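Local coordinates for carboxypeptidase Y inhibitor (Saccharomyces cerevisiae, PDB 1WPX), which inhibits carboxypeptidase Y, a serine protease, specifically and potently, as a member of the phosphatidylethanolamine-binding protein family, at residues Glu149-Ala154 and Lys184-Trp189; Trp189-Pro194 and Ala202-Leu207. All coordinates share one frame; numbering follows the deposited sequence.

Contact 1: Glu149-Ala154 and Lys184-Trp189; sequences EYMGPA and KDRPNW. With SO4 (sulfate ion), chain G.
Arg186 meets Glu149 and Met151 where two loops of the phosphatidylethanolamine-binding fold come together at the surface. Its NH1 forms a salt bridge with Glu149 OE2, 2.9 Å away. The carboxylate and guanidinium planes are inclined at 53°; because OE2 stands well out of the guanidinium plane, the attraction is one of charge, with no N-H aimed at it. Carbonyl O of Glu149 sits at the edge of the same guanidinium, at an angle too poor for a hydrogen bond. Met151 covers one face, its CB 3.5 Å above the plane and displaced toward the rim; with CG anti to the backbone N (chi1 -170°), its SD lies beside NH2. A leucine in place of Arg186 would probably leave the Glu149 carboxylate without this counter-charge and Met151 without the flat surface it covers. Further out, a type II turn from Arg186 to Trp189 shapes the arginine's loop, while Met151 O is hydrogen-bonded to His112 ND1. His112 NE2 and Tyr164 OH bond a sulfate, probably from the crystallisation liquor, in what is consistent with the family's anion-binding pocket; the Glu149-Ala154 loop runs on to it, Ala154 N donating to its O2 at 2.8 Å and 155°.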
ATOM      1  N   GLU B 149     -34.210   8.950  -0.779  1.00 46.58           N
ATOM      2  CA  GLU B 149     -33.841   7.635  -0.260  1.00 48.71           C
ATOM      3  C   GLU B 149     -32.695   6.995  -1.047  1.00 47.83           C
ATOM      4  O   GLU B 149     -32.509   7.267  -2.234  1.00 47.41           O
ATOM      5  CB  GLU B 149     -35.061   6.703  -0.227  1.00 51.48           C
ATOM      6  CG  GLU B 149     -35.770   6.475  -1.567  1.00 60.33           C
ATOM      7  CD  GLU B 149     -36.398   7.741  -2.167  1.00 64.81           C
ATOM      8  OE1 GLU B 149     -36.939   8.576  -1.402  1.00 65.16           O
ATOM      9  OE2 GLU B 149     -36.367   7.889  -3.415  1.00 67.13           O
ATOM     10  N   TYR B 150     -31.921   6.152  -0.370  1.00 46.23           N
ATOM     11  CA  TYR B 150     -30.783   5.489  -0.988  1.00 45.57           C
ATOM     12  C   TYR B 150     -31.137   4.505  -2.093  1.00 45.71           C
ATOM     13  O   TYR B 150     -32.102   3.750  -1.991  1.00 45.02           O
ATOM     14  CB  TYR B 150     -29.963   4.736   0.062  1.00 44.83           C
ATOM     15  CG  TYR B 150     -28.758   4.017  -0.514  1.00 44.35           C
ATOM     16  CD1 TYR B 150     -27.576   4.705  -0.784  1.00 46.15           C
ATOM     17  CD2 TYR B 150     -28.806   2.655  -0.811  1.00 43.00           C
ATOM     18  CE1 TYR B 150     -26.464   4.055  -1.335  1.00 44.78           C
ATOM     19  CE2 TYR B 150     -27.706   1.995  -1.363  1.00 42.86           C
ATOM     20  CZ  TYR B 150     -26.537   2.703  -1.621  1.00 44.59           C
ATOM     21  OH  TYR B 150     -25.436   2.066  -2.154  1.00 45.07           O
ATOM     22  N   MET B 151     -30.322   4.520  -3.140  1.00 46.50           N
ATOM     23  CA  MET B 151     -30.468   3.613  -4.266  1.00 46.33           C
ATOM     24  C   MET B 151     -29.060   3.241  -4.729  1.00 44.97           C
ATOM     25  O   MET B 151     -28.298   4.103  -5.167  1.00 44.21           O
ATOM     26  CB  MET B 151     -31.226   4.277  -5.407  1.00 48.92           C
ATOM     27  CG  MET B 151     -31.604   3.292  -6.488  1.00 53.20           C
ATOM     28  SD  MET B 151     -32.507   4.037  -7.840  1.00 59.07           S
ATOM     29  CE  MET B 151     -31.175   4.184  -9.052  1.00 58.46           C
ATOM     30  N   GLY B 152     -28.718   1.958  -4.617  1.00 43.04           N
ATOM     31  CA  GLY B 152     -27.400   1.494  -5.011  1.00 42.42           C
ATOM     32  C   GLY B 152     -27.055   1.635  -6.483  1.00 43.06           C
ATOM     33  O   GLY B 152     -27.913   1.972  -7.299  1.00 42.54           O
ATOM     34  N   PRO B 153     -25.790   1.373  -6.856  1.00 43.93           N
ATOM     35  CA  PRO B 153     -25.354   1.481  -8.250  1.00 44.23           C
ATOM     36  C   PRO B 153     -26.141   0.537  -9.148  1.00 45.00           C
ATOM     37  O   PRO B 153     -26.477  -0.591  -8.754  1.00 45.17           O
ATOM     38  CB  PRO B 153     -23.876   1.104  -8.185  1.00 42.96           C
ATOM     39  CG  PRO B 153     -23.489   1.466  -6.796  1.00 43.41           C
ATOM     40  CD  PRO B 153     -24.665   0.978  -5.995  1.00 43.16           C
ATOM     41  N   ALA B 154     -26.430   1.006 -10.354  1.00 44.71           N
ATOM     42  CA  ALA B 154     -27.176   0.221 -11.325  1.00 44.46           C
ATOM     43  C   ALA B 154     -26.787   0.679 -12.723  1.00 44.23           C
ATOM     44  O   ALA B 154     -27.649   0.957 -13.564  1.00 43.43           O
ATOM     45  CB  ALA B 154     -28.667   0.406 -11.103  1.00 44.37           C
ATOM     46  N   LYS B 184     -36.571  17.610  -7.986  1.00 54.66           N
ATOM     47  CA  LYS B 184     -37.581  17.023  -8.868  1.00 56.61           C
ATOM     48  C   LYS B 184     -37.466  15.505  -8.852  1.00 55.93           C
ATOM     49  O   LYS B 184     -38.371  14.804  -8.401  1.00 54.15           O
ATOM     50  CB  LYS B 184     -37.387  17.554 -10.290  1.00 60.92           C
ATOM     51  CG  LYS B 184     -38.397  17.056 -11.324  1.00 66.43           C
ATOM     52  CD  LYS B 184     -38.139  17.709 -12.688  1.00 69.80           C
ATOM     53  CE  LYS B 184     -39.250  17.419 -13.695  1.00 71.95           C
ATOM     54  NZ  LYS B 184     -39.074  18.208 -14.959  1.00 73.11           N
ATOM     55  N   ASP B 185     -36.345  15.005  -9.361  1.00 55.68           N
ATOM     56  CA  ASP B 185     -36.079  13.576  -9.369  1.00 55.35           C
ATOM     57  C   ASP B 185     -34.594  13.317  -9.612  1.00 53.26           C
ATOM     58  O   ASP B 185     -33.795  14.253  -9.652  1.00 53.07           O
ATOM     59  CB  ASP B 185     -36.967  12.849 -10.392  1.00 57.46           C
ATOM     60  CG  ASP B 185     -36.721  13.293 -11.810  1.00 59.89           C
ATOM     61  OD1 ASP B 185     -36.520  14.507 -12.033  1.00 61.03           O
ATOM     62  OD2 ASP B 185     -36.746  12.421 -12.705  1.00 60.77           O
ATOM     63  N   ARG B 186     -34.234  12.050  -9.775  1.00 51.07           N
ATOM     64  CA  ARG B 186     -32.842  11.643  -9.937  1.00 48.67           C
ATOM     65  C   ARG B 186     -32.053  12.090 -11.165  1.00 49.07           C
ATOM     66  O   ARG B 186     -31.054  12.801 -11.032  1.00 48.66           O
ATOM     67  CB  ARG B 186     -32.771  10.132  -9.743  1.00 45.07           C
ATOM     68  CG  ARG B 186     -33.386   9.785  -8.402  1.00 43.12           C
ATOM     69  CD  ARG B 186     -33.245   8.351  -7.982  1.00 42.80           C
ATOM     70  NE  ARG B 186     -33.285   8.275  -6.526  1.00 42.73           N
ATOM     71  CZ  ARG B 186     -33.744   7.236  -5.845  1.00 44.26           C
ATOM     72  NH1 ARG B 186     -33.738   7.256  -4.522  1.00 43.78           N
ATOM     73  NH2 ARG B 186     -34.220   6.179  -6.492  1.00 47.37           N
ATOM     74  N   PRO B 187     -32.468  11.683 -12.373  1.00 49.05           N
ATOM     75  CA  PRO B 187     -31.679  12.143 -13.521  1.00 48.28           C
ATOM     76  C   PRO B 187     -31.484  13.661 -13.522  1.00 47.90           C
ATOM     77  O   PRO B 187     -32.447  14.423 -13.449  1.00 47.83           O
ATOM     78  CB  PRO B 187     -32.482  11.635 -14.719  1.00 48.04           C
ATOM     79  CG  PRO B 187     -33.875  11.444 -14.167  1.00 47.66           C
ATOM     80  CD  PRO B 187     -33.620  10.879 -12.808  1.00 47.73           C
ATOM     81  N   ASN B 188     -30.223  14.080 -13.592  1.00 47.88           N
ATOM     82  CA  ASN B 188     -29.835  15.491 -13.592  1.00 48.34           C
ATOM     83  C   ASN B 188     -30.278  16.191 -12.313  1.00 49.48           C
ATOM     84  O   ASN B 188     -30.281  17.422 -12.240  1.00 49.03           O
ATOM     85  CB  ASN B 188     -30.432  16.234 -14.793  1.00 48.66           C
ATOM     86  CG  ASN B 188     -30.246  15.489 -16.094  1.00 48.99           C
ATOM     87  OD1 ASN B 188     -31.058  14.638 -16.454  1.00 49.50           O
ATOM     88  ND2 ASN B 188     -29.167  15.796 -16.804  1.00 50.61           N
ATOM     89  N   TRP B 189     -30.636  15.409 -11.299  1.00 50.77           N
ATOM     90  CA  TRP B 189     -31.100  15.973 -10.038  1.00 52.75           C
ATOM     91  C   TRP B 189     -32.331  16.822 -10.330  1.00 54.07           C
ATOM     92  O   TRP B 189     -32.614  17.801  -9.633  1.00 55.05           O
ATOM     93  CB  TRP B 189     -30.003  16.826  -9.378  1.00 52.38           C
ATOM     94  CG  TRP B 189     -28.981  16.016  -8.625  1.00 52.53           C
ATOM     95  CD1 TRP B 189     -28.233  14.980  -9.111  1.00 52.26           C
ATOM     96  CD2 TRP B 189     -28.625  16.150  -7.241  1.00 52.88           C
ATOM     97  NE1 TRP B 189     -27.440  14.459  -8.117  1.00 51.81           N
ATOM     98  CE2 TRP B 189     -27.661  15.156  -6.960  1.00 52.31           C
ATOM     99  CE3 TRP B 189     -29.030  17.012  -6.211  1.00 52.94           C
ATOM    100  CZ2 TRP B 189     -27.094  14.999  -5.692  1.00 51.20           C
ATOM    101  CZ3 TRP B 189     -28.465  16.855  -4.947  1.00 51.56           C
ATOM    102  CH2 TRP B 189     -27.508  15.855  -4.703  1.00 51.71           C
TER
HETATM  103  S   SO4 G 902     -26.662   4.834 -11.986  1.00 73.88           S
HETATM  104  O1  SO4 G 902     -28.121   5.033 -12.058  1.00 75.28           O
HETATM  105  O2  SO4 G 902     -26.368   3.750 -11.030  1.00 73.76           O
HETATM  106  O3  SO4 G 902     -26.152   4.474 -13.323  1.00 75.27           O
HETATM  107  O4  SO4 G 902     -26.021   6.083 -11.542  1.00 73.68           O

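Contact 2: Trp189-Pro194 and Ala202-Leu207; sequences WGYGTP and AKENNL
Tyr191 reaches across to Glu204, which lies within the Schellman turn that ends helix 198-203. The two side chains approach from opposite directions, and the phenol OH donates a weak hydrogen bond to Glu204 OE2 over 3.0 Å. The second carboxylate oxygen, OE1, lies at the edge of the tyrosine ring, near its plane and 3.9 Å from CE1; its angle to the hydroxyl is too poor for a bond. Ring and carboxylate are strongly turned against each other, with 75° between their planes, and the acid meets the phenol end of the ring without stacking on its face. Glu204 gets there with CG lodged between its backbone N and carbonyl carbon (chi1 56°), after which the chain runs out extended toward the hydroxyl.

The stronger partner of OE2 is Ser181 OG. Ser181 OG is hydrogen-bonded to OE2 and accepts a second bond from Asn205 ND2, so one serine links two successive side chains at the helix end, and Asn205 ND2 reaches back to Trp201 O as well. Tyr191 itself packs along the helix, touching Lys200 and Trp201, and it touches Thr196 in the loop before it.

Two backbone hydrogen bonds define the turn around Glu204: Asn206 N to Lys203 O at 3.1 Å, and Leu207 N to Ala202 O at 3.0 Å. Asn206 adopts positive phi as the C-prime residue, which turns the chain out of the helical path and toward strand 208-217. Positive phi at C-prime, combined with this nested pair of backbone bonds, is the signature of a Schellman motif, which here brings the helix to its end ahead of that strand.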
ATOM      1  N   TRP B 189     -30.636  15.409 -11.299  1.00 50.77           N
ATOM      2  CA  TRP B 189     -31.100  15.973 -10.038  1.00 52.75           C
ATOM      3  C   TRP B 189     -32.331  16.822 -10.330  1.00 54.07           C
ATOM      4  O   TRP B 189     -32.614  17.801  -9.633  1.00 55.05           O
ATOM      5  CB  TRP B 189     -30.003  16.826  -9.378  1.00 52.38           C
ATOM      6  CG  TRP B 189     -28.981  16.016  -8.625  1.00 52.53           C
ATOM      7  CD1 TRP B 189     -28.233  14.980  -9.111  1.00 52.26           C
ATOM      8  CD2 TRP B 189     -28.625  16.150  -7.241  1.00 52.88           C
ATOM      9  NE1 TRP B 189     -27.440  14.459  -8.117  1.00 51.81           N
ATOM     10  CE2 TRP B 189     -27.661  15.156  -6.960  1.00 52.31           C
ATOM     11  CE3 TRP B 189     -29.030  17.012  -6.211  1.00 52.94           C
ATOM     12  CZ2 TRP B 189     -27.094  14.999  -5.692  1.00 51.20           C
ATOM     13  CZ3 TRP B 189     -28.465  16.855  -4.947  1.00 51.56           C
ATOM     14  CH2 TRP B 189     -27.508  15.855  -4.703  1.00 51.71           C
ATOM     15  N   GLY B 190     -33.050  16.433 -11.380  1.00 54.26           N
ATOM     16  CA  GLY B 190     -34.255  17.139 -11.771  1.00 54.69           C
ATOM     17  C   GLY B 190     -34.036  18.536 -12.314  1.00 55.32           C
ATOM     18  O   GLY B 190     -34.949  19.358 -12.283  1.00 55.67           O
ATOM     19  N   TYR B 191     -32.840  18.816 -12.818  1.00 55.85           N
ATOM     20  CA  TYR B 191     -32.539  20.135 -13.366  1.00 56.89           C
ATOM     21  C   TYR B 191     -32.742  20.196 -14.873  1.00 58.18           C
ATOM     22  O   TYR B 191     -32.646  21.267 -15.470  1.00 59.11           O
ATOM     23  CB  TYR B 191     -31.099  20.534 -13.030  1.00 56.63           C
ATOM     24  CG  TYR B 191     -30.916  21.030 -11.616  1.00 56.16           C
ATOM     25  CD1 TYR B 191     -31.228  22.341 -11.273  1.00 55.13           C
ATOM     26  CD2 TYR B 191     -30.458  20.180 -10.612  1.00 57.01           C
ATOM     27  CE1 TYR B 191     -31.088  22.796  -9.968  1.00 56.38           C
ATOM     28  CE2 TYR B 191     -30.316  20.626  -9.301  1.00 56.81           C
ATOM     29  CZ  TYR B 191     -30.634  21.934  -8.985  1.00 56.63           C
ATOM     30  OH  TYR B 191     -30.513  22.373  -7.686  1.00 56.93           O
ATOM     31  N   GLY B 192     -33.017  19.052 -15.490  1.00 59.13           N
ATOM     32  CA  GLY B 192     -33.226  19.033 -16.927  1.00 60.76           C
ATOM     33  C   GLY B 192     -31.947  19.066 -17.749  1.00 62.27           C
ATOM     34  O   GLY B 192     -31.727  18.192 -18.588  1.00 63.55           O
ATOM     35  N   THR B 193     -31.102  20.069 -17.522  1.00 62.64           N
ATOM     36  CA  THR B 193     -29.847  20.187 -18.264  1.00 63.26           C
ATOM     37  C   THR B 193     -28.863  19.065 -17.919  1.00 63.34           C
ATOM     38  O   THR B 193     -28.888  18.521 -16.817  1.00 63.68           O
ATOM     39  CB  THR B 193     -29.170  21.545 -17.993  1.00 62.94           C
ATOM     40  OG1 THR B 193     -28.933  21.694 -16.590  1.00 63.75           O
ATOM     41  CG2 THR B 193     -30.056  22.676 -18.467  1.00 63.97           C
ATOM     42  N   PRO B 194     -27.988  18.697 -18.871  1.00 63.52           N
ATOM     43  CA  PRO B 194     -26.996  17.633 -18.661  1.00 62.92           C
ATOM     44  C   PRO B 194     -25.786  18.090 -17.846  1.00 61.62           C
ATOM     45  O   PRO B 194     -25.424  19.273 -17.858  1.00 61.53           O
ATOM     46  CB  PRO B 194     -26.595  17.239 -20.088  1.00 63.13           C
ATOM     47  CG  PRO B 194     -27.747  17.704 -20.929  1.00 63.37           C
ATOM     48  CD  PRO B 194     -28.080  19.024 -20.301  1.00 63.76           C
ATOM     49  N   ALA B 202     -25.802  22.349  -4.232  1.00 46.26           N
ATOM     50  CA  ALA B 202     -25.058  22.734  -3.037  1.00 46.34           C
ATOM     51  C   ALA B 202     -24.847  24.240  -2.956  1.00 46.89           C
ATOM     52  O   ALA B 202     -24.867  24.820  -1.869  1.00 46.23           O
ATOM     53  CB  ALA B 202     -23.715  22.019  -3.000  1.00 44.55           C
ATOM     54  N   LYS B 203     -24.643  24.870  -4.107  1.00 48.19           N
ATOM     55  CA  LYS B 203     -24.423  26.308  -4.153  1.00 49.36           C
ATOM     56  C   LYS B 203     -25.675  27.117  -3.857  1.00 48.67           C
ATOM     57  O   LYS B 203     -25.636  28.047  -3.053  1.00 47.86           O
ATOM     58  CB  LYS B 203     -23.861  26.721  -5.515  1.00 51.75           C
ATOM     59  CG  LYS B 203     -22.349  26.660  -5.591  1.00 56.63           C
ATOM     60  CD  LYS B 203     -21.717  27.644  -4.600  1.00 60.90           C
ATOM     61  CE  LYS B 203     -20.186  27.548  -4.591  1.00 62.93           C
ATOM     62  NZ  LYS B 203     -19.549  28.514  -3.641  1.00 63.62           N
ATOM     63  N   GLU B 204     -26.786  26.770  -4.497  1.00 48.18           N
ATOM     64  CA  GLU B 204     -28.015  27.514  -4.264  1.00 48.22           C
ATOM     65  C   GLU B 204     -28.552  27.319  -2.852  1.00 47.52           C
ATOM     66  O   GLU B 204     -29.527  27.949  -2.463  1.00 49.42           O
ATOM     67  CB  GLU B 204     -29.087  27.149  -5.305  1.00 48.61           C
ATOM     68  CG  GLU B 204     -29.456  25.678  -5.413  1.00 50.82           C
ATOM     69  CD  GLU B 204     -30.471  25.415  -6.528  1.00 51.74           C
ATOM     70  OE1 GLU B 204     -30.232  25.854  -7.675  1.00 51.83           O
ATOM     71  OE2 GLU B 204     -31.505  24.768  -6.262  1.00 51.89           O
ATOM     72  N   ASN B 205     -27.904  26.459  -2.074  1.00 45.88           N
ATOM     73  CA  ASN B 205     -28.344  26.216  -0.711  1.00 43.03           C
ATOM     74  C   ASN B 205     -27.270  26.556   0.314  1.00 42.53           C
ATOM     75  O   ASN B 205     -27.381  26.208   1.484  1.00 43.76           O
ATOM     76  CB  ASN B 205     -28.790  24.764  -0.557  1.00 42.58           C
ATOM     77  CG  ASN B 205     -30.131  24.497  -1.212  1.00 41.24           C
ATOM     78  OD1 ASN B 205     -31.150  25.049  -0.799  1.00 40.19           O
ATOM     79  ND2 ASN B 205     -30.139  23.649  -2.240  1.00 39.29           N
ATOM     80  N   ASN B 206     -26.224  27.231  -0.138  1.00 41.47           N
ATOM     81  CA  ASN B 206     -25.143  27.645   0.740  1.00 41.90           C
ATOM     82  C   ASN B 206     -24.537  26.544   1.593  1.00 40.72           C
ATOM     83  O   ASN B 206     -24.246  26.767   2.765  1.00 40.40           O
ATOM     84  CB  ASN B 206     -25.639  28.761   1.653  1.00 45.18           C
ATOM     85  CG  ASN B 206     -26.176  29.943   0.877  1.00 49.24           C
ATOM     86  OD1 ASN B 206     -27.136  30.591   1.300  1.00 50.95           O
ATOM     87  ND2 ASN B 206     -25.554  30.241  -0.263  1.00 50.95           N
ATOM     88  N   LEU B 207     -24.338  25.361   1.019  1.00 40.34           N
ATOM     89  CA  LEU B 207     -23.741  24.261   1.775  1.00 38.81           C
ATOM     90  C   LEU B 207     -22.223  24.318   1.655  1.00 38.32           C
ATOM     91  O   LEU B 207     -21.691  24.712   0.624  1.00 38.16           O
ATOM     92  CB  LEU B 207     -24.254  22.913   1.266  1.00 37.62           C
ATOM     93  CG  LEU B 207     -25.774  22.725   1.232  1.00 37.26           C
ATOM     94  CD1 LEU B 207     -26.084  21.250   1.071  1.00 35.33           C
ATOM     95  CD2 LEU B 207     -26.404  23.256   2.508  1.00 36.32           C
TER

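Overall arrangement
Following the chain from the N terminus, contact 1 comes first: it joins the loop after strand 145-148 to the loop after strand 162-170, closing a span of 29 residues that includes the latter strand. Contact 2 then closes a much shorter excursion of seven residues containing most of helix 198-203. The two are in series, neither nested nor crossed, and share Trp189, whose indole packs inward on strands 90-96 and 110-120. Their centres lie about 14 Å apart, and a weak hydrogen bond from Asn188 ND2 to Thr193 O joins them. Together they tie the long loop 171-197 to the loop of Glu149-Ala154 and to the turn that ends helix 198-203, ahead of strand 208-217.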